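Local coordinates for protein iron-containing alcohol dehydrogenase (Ralstonia eutropha, PDB 3JZD) that probably reduces maleylacetate to 3-oxoadipate with NADH or NADPH, as an NAD-binding homodimeric member of the iron-containing alcohol dehydrogenase family, at residues A83-E87 and A88-C92. Residues are numbered along the deposited sequence; the frame is centred on the assembly and turned at random.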
loop_
_atom_site.group_PDB
_atom_site.type_symbol
_atom_site.label_atom_id
_atom_site.label_comp_id
_atom_site.label_asym_id
_atom_site.label_seq_id
_atom_site.Cartn_x
_atom_site.Cartn_y
_atom_site.Cartn_z
ATOM N N ALA A 83 -31.578 2.688 -14.585
ATOM C CA ALA A 83 -33.011 2.470 -14.584
ATOM C C ALA A 83 -33.319 1.045 -14.178
ATOM O O ALA A 83 -34.216 0.808 -13.376
ATOM C CB ALA A 83 -33.598 2.758 -15.956
ATOM N N ARG A 84 -32.589 0.078 -14.718
ATOM C CA ARG A 84 -32.851 -1.310 -14.342
ATOM C C ARG A 84 -32.556 -1.575 -12.861
ATOM O O ARG A 84 -33.255 -2.350 -12.213
ATOM C CB ARG A 84 -31.987 -2.250 -15.149
ATOM C CG ARG A 84 -32.260 -3.685 -14.788
ATOM C CD ARG A 84 -33.503 -4.212 -15.494
ATOM N NE ARG A 84 -33.117 -4.579 -16.851
ATOM C CZ ARG A 84 -32.419 -5.678 -17.148
ATOM N NH1 ARG A 84 -32.032 -6.537 -16.186
ATOM N NH2 ARG A 84 -32.092 -5.917 -18.410
ATOM N N ALA A 85 -31.489 -0.953 -12.354
ATOM C CA ALA A 85 -31.082 -1.113 -10.951
ATOM C C ALA A 85 -32.192 -0.580 -10.077
ATOM O O ALA A 85 -32.613 -1.224 -9.098
ATOM C CB ALA A 85 -29.785 -0.365 -10.676
ATOM N N ARG A 86 -32.675 0.616 -10.429
ATOM C CA ARG A 86 -33.768 1.217 -9.662
ATOM C C ARG A 86 -35.003 0.341 -9.690
ATOM O O ARG A 86 -35.574 0.034 -8.660
ATOM C CB ARG A 86 -34.033 2.630 -10.133
ATOM C CG ARG A 86 -33.012 3.564 -9.528
ATOM C CD ARG A 86 -32.890 4.881 -10.230
ATOM N NE ARG A 86 -32.127 5.801 -9.386
ATOM C CZ ARG A 86 -31.580 6.942 -9.797
ATOM N NH1 ARG A 86 -31.664 7.328 -11.067
ATOM N NH2 ARG A 86 -30.912 7.695 -8.927
ATOM N N GLU A 87 -35.362 -0.125 -10.866
ATOM C CA GLU A 87 -36.507 -0.998 -11.026
ATOM C C GLU A 87 -36.390 -2.302 -10.224
ATOM O O GLU A 87 -37.397 -2.865 -9.808
ATOM C CB GLU A 87 -36.647 -1.276 -12.514
ATOM C CG GLU A 87 -37.572 -2.389 -12.946
ATOM C CD GLU A 87 -37.276 -2.763 -14.399
ATOM O OE1 GLU A 87 -37.117 -1.838 -15.240
ATOM O OE2 GLU A 87 -37.168 -3.980 -14.689
ATOM N N ALA A 88 -35.171 -2.791 -10.008
ATOM C CA ALA A 88 -34.977 -4.039 -9.250
ATOM C C ALA A 88 -34.856 -3.791 -7.753
ATOM O O ALA A 88 -34.838 -4.738 -6.953
ATOM C CB ALA A 88 -33.755 -4.753 -9.728
ATOM N N GLY A 89 -34.797 -2.523 -7.368
ATOM C CA GLY A 89 -34.515 -2.174 -5.995
ATOM C C GLY A 89 -33.098 -2.610 -5.605
ATOM O O GLY A 89 -32.866 -3.051 -4.491
ATOM N N ALA A 90 -32.162 -2.508 -6.539
ATOM C CA ALA A 90 -30.782 -2.873 -6.303
ATOM C C ALA A 90 -30.129 -1.953 -5.251
ATOM O O ALA A 90 -30.295 -0.725 -5.319
ATOM C CB ALA A 90 -29.977 -2.801 -7.614
ATOM N N ASP A 91 -29.393 -2.548 -4.298
ATOM C CA ASP A 91 -28.658 -1.783 -3.304
ATOM C C ASP A 91 -27.173 -2.115 -3.394
ATOM O O ASP A 91 -26.392 -1.749 -2.519
ATOM C CB ASP A 91 -29.221 -1.982 -1.885
ATOM C CG ASP A 91 -29.160 -3.426 -1.408
ATOM O OD1 ASP A 91 -28.767 -4.322 -2.179
ATOM O OD2 ASP A 91 -29.526 -3.674 -0.236
ATOM N N CYS A 92 -26.788 -2.740 -4.506
ATOM C CA CYS A 92 -25.435 -3.139 -4.766
ATOM C C CYS A 92 -25.314 -3.537 -6.225
ATOM O O CYS A 92 -26.267 -4.073 -6.820
ATOM C CB CYS A 92 -25.139 -4.356 -3.917
ATOM S SG CYS A 92 -23.481 -4.944 -4.122
#
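Ala85 and Ala90 meet where helix 75-88 ends in a Schellman motif, and the chain turns there toward strand 92-97 of the parallel sheet of the N-terminal, dinucleotide-binding domain, at the surface and away from the NAD site. Ala85 O accepts twice: from Ala90 N at 2.9 Å along a nearly straight N-H (167°), and weakly from Ala88 N. The main bond of Ala88 N goes to Arg84 O at 3.0 Å, in the helical i to i-4 pattern. One step on, Gly89 N donates to Arg86 O at 3.0 Å, an i to i-3 bond of the tightened last turn, arriving well above the carbonyl plane, 62° out of it. Gly89, with phi of 65°, swings the backbone off the helix axis; its own carbonyl accepts from Arg38 NE. Beyond it, both carboxylate oxygens of Asp91 are bonded to backbone N-H groups, OD1 to Arg38 and OD2 to Lys37, tying the loop to the residues just before strand 39-42. The two methyls pack together, Ala85 CB 3.9 Å from Ala90 CB, and both touch Leu40 of strand 39-42. Glu87 CB lies 3.3 Å from Ala88 N, and with CG turned trans to the backbone N (chi1 167°) the extended chain leads away from the turn. Ala90 CB also rests 3.4 Å from Ala85 O, the oxygen that its own N-H binds.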